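PDB 2QZG: UPF0147 protein MMP1188, which is of unknown function but belongs to the archaeal UPF0147 family and forms a small, all-helical subunit that pairs with a second copy. Local coordinates for residues T80-W83 against G84-E88. Numbering follows the deposited sequence.
Sequences TQIW and GIVSE
Trp83 O is gripped twice by Ser87, one turn further along the same helix. The backbone N of Ser87 donates to it at 2.9 Å, and the hydroxyl OG lies 2.7 Å from the same Trp83 O. The two donors come from opposite faces of the carbonyl plane, the hydroxyl standing well above it, 38° out. The hydroxyl bond spends the proton of Ser87 OG on Trp83 O, and it depends on a chi1 of -61°, which swings OG back beside its own backbone N and over the preceding turn. The three carbonyls before Trp83 each take the regular i to i+4 bond: Thr80 O from Gly84 N, Gln81 O from Ile85 N at 3.0 Å, and Ile82 O from Val86 N at 2.8 Å. All of this lies within helix 76-90, the last of four helices in the chain. Its Ile82, Ile85 and Val86 pack on Leu65 of helix 54-68, while Ile82 also meets Ile26 of helix 12-27. Along this apolar side Ile82 CG2 and Val86 CG2 touch at 4.0 Å, and CG1 of Ile85 rests against the carbonyl oxygen of Gln81, 3.3 Å away. Trp83 belongs to the subunit interface instead. With CG anti to the backbone N (chi1 169°), the indole projects from the side of the helix and turns its pyrrole part to Ser87, whose OG sits over one ring face, 3.5 Å from Trp83 NE1. The indole N-H is satisfied elsewhere, by Thr91 OG1 of the second subunit, a residue that also packs on Ser87, and the ring packs against Lys15 of that subunit. An alanine in place of Trp83 would probably leave this threonine of the second subunit without its indole donor and open a gap beside Ser87.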
ATOM      1  N   THR C  80      -9.560  -3.629   1.934  1.00 40.83           N
ATOM      2  CA  THR C  80      -8.372  -3.620   1.063  1.00 42.05           C
ATOM      3  C   THR C  80      -7.709  -2.253   1.006  1.00 42.29           C
ATOM      4  O   THR C  80      -6.474  -2.150   1.063  1.00 42.71           O
ATOM      5  CB  THR C  80      -8.694  -4.145  -0.378  1.00 42.26           C
ATOM      6  OG1 THR C  80      -8.921  -5.555  -0.321  1.00 42.48           O
ATOM      7  CG2 THR C  80      -7.515  -3.908  -1.358  1.00 42.70           C
ATOM      8  N   GLN C  81      -8.528  -1.213   0.898  1.00 41.79           N
ATOM      9  CA  GLN C  81      -8.023   0.153   0.886  1.00 42.78           C
ATOM     10  C   GLN C  81      -7.308   0.443   2.190  1.00 41.68           C
ATOM     11  O   GLN C  81      -6.227   1.007   2.176  1.00 42.07           O
ATOM     12  CB  GLN C  81      -9.148   1.181   0.628  1.00 42.05           C
ATOM     13  CG  GLN C  81      -9.647   1.164  -0.822  1.00 43.76           C
ATOM     14  CD  GLN C  81     -10.958   1.922  -1.023  1.00 45.25           C
ATOM     15  OE1 GLN C  81     -11.555   2.418  -0.083  1.00 46.04           O
ATOM     16  NE2 GLN C  81     -11.425   1.971  -2.268  1.00 49.33           N
ATOM     17  N   ILE C  82      -7.900   0.035   3.314  1.00 40.49           N
ATOM     18  CA  ILE C  82      -7.294   0.286   4.621  1.00 39.39           C
ATOM     19  C   ILE C  82      -5.984  -0.494   4.830  1.00 39.07           C
ATOM     20  O   ILE C  82      -5.042   0.054   5.381  1.00 39.16           O
ATOM     21  CB  ILE C  82      -8.285   0.053   5.752  1.00 39.90           C
ATOM     22  CG1 ILE C  82      -9.335   1.180   5.741  1.00 39.29           C
ATOM     23  CG2 ILE C  82      -7.572  -0.060   7.123  1.00 39.79           C
ATOM     24  CD1 ILE C  82     -10.582   0.831   6.427  1.00 39.85           C
ATOM     25  N   TRP C  83      -5.935  -1.747   4.373  1.00 37.76           N
ATOM     26  CA  TRP C  83      -4.706  -2.546   4.392  1.00 37.16           C
ATOM     27  C   TRP C  83      -3.563  -1.817   3.652  1.00 37.45           C
ATOM     28  O   TRP C  83      -2.468  -1.674   4.186  1.00 36.60           O
ATOM     29  CB  TRP C  83      -4.943  -3.961   3.848  1.00 36.64           C
ATOM     30  CG  TRP C  83      -3.654  -4.744   3.606  1.00 37.32           C
ATOM     31  CD1 TRP C  83      -2.666  -4.998   4.514  1.00 36.81           C
ATOM     32  CD2 TRP C  83      -3.237  -5.353   2.382  1.00 36.43           C
ATOM     33  NE1 TRP C  83      -1.656  -5.738   3.929  1.00 36.32           N
ATOM     34  CE2 TRP C  83      -1.991  -5.973   2.622  1.00 36.34           C
ATOM     35  CE3 TRP C  83      -3.805  -5.453   1.106  1.00 38.41           C
ATOM     36  CZ2 TRP C  83      -1.294  -6.668   1.629  1.00 36.83           C
ATOM     37  CZ3 TRP C  83      -3.115  -6.164   0.122  1.00 35.44           C
ATOM     38  CH2 TRP C  83      -1.882  -6.764   0.394  1.00 37.16           C
ATOM     39  N   GLY C  84      -3.864  -1.260   2.477  1.00 37.75           N
ATOM     40  CA  GLY C  84      -2.899  -0.456   1.747  1.00 38.03           C
ATOM     41  C   GLY C  84      -2.430   0.815   2.445  1.00 38.51           C
ATOM     42  O   GLY C  84      -1.238   1.101   2.420  1.00 38.68           O
ATOM     43  N   ILE C  85      -3.359   1.581   3.035  1.00 37.13           N
ATOM     44  CA  ILE C  85      -3.046   2.772   3.816  1.00 37.62           C
ATOM     45  C   ILE C  85      -2.226   2.414   5.071  1.00 37.64           C
ATOM     46  O   ILE C  85      -1.245   3.084   5.377  1.00 37.56           O
ATOM     47  CB  ILE C  85      -4.343   3.534   4.249  1.00 37.39           C
ATOM     48  CG1 ILE C  85      -5.122   4.045   3.029  1.00 38.58           C
ATOM     49  CG2 ILE C  85      -4.008   4.660   5.232  1.00 39.29           C
ATOM     50  CD1 ILE C  85      -6.618   4.345   3.314  1.00 38.85           C
ATOM     51  N   VAL C  86      -2.619   1.366   5.799  1.00 37.20           N
ATOM     52  CA  VAL C  86      -1.857   0.953   7.000  1.00 37.78           C
ATOM     53  C   VAL C  86      -0.435   0.541   6.619  1.00 38.70           C
ATOM     54  O   VAL C  86       0.531   0.971   7.256  1.00 38.99           O
ATOM     55  CB  VAL C  86      -2.577  -0.170   7.787  1.00 38.80           C
ATOM     56  CG1 VAL C  86      -1.640  -0.832   8.851  1.00 38.91           C
ATOM     57  CG2 VAL C  86      -3.842   0.399   8.451  1.00 38.61           C
ATOM     58  N   SER C  87      -0.319  -0.277   5.568  1.00 37.82           N
ATOM     59  CA  SER C  87       0.982  -0.723   5.051  1.00 38.00           C
ATOM     60  C   SER C  87       1.903   0.459   4.764  1.00 37.55           C
ATOM     61  O   SER C  87       3.069   0.447   5.110  1.00 37.16           O
ATOM     62  CB  SER C  87       0.778  -1.522   3.770  1.00 37.05           C
ATOM     63  OG  SER C  87      -0.004  -2.653   4.062  1.00 38.21           O
ATOM     64  N   GLU C  88       1.362   1.453   4.082  1.00 38.00           N
ATOM     65  CA  GLU C  88       2.107   2.663   3.763  1.00 38.17           C
ATOM     66  C   GLU C  88       2.442   3.492   4.998  1.00 38.47           C
ATOM     67  O   GLU C  88       3.579   3.950   5.125  1.00 38.10           O
ATOM     68  CB  GLU C  88       1.347   3.489   2.754  1.00 37.77           C
ATOM     69  CG  GLU C  88       1.224   2.831   1.383  1.00 39.04           C
ATOM     70  CD  GLU C  88       0.250   3.595   0.501  1.00 44.47           C
ATOM     71  OE1 GLU C  88      -0.118   4.704   0.899  1.00 43.36           O
ATOM     72  OE2 GLU C  88      -0.143   3.110  -0.579  1.00 44.97           O
TER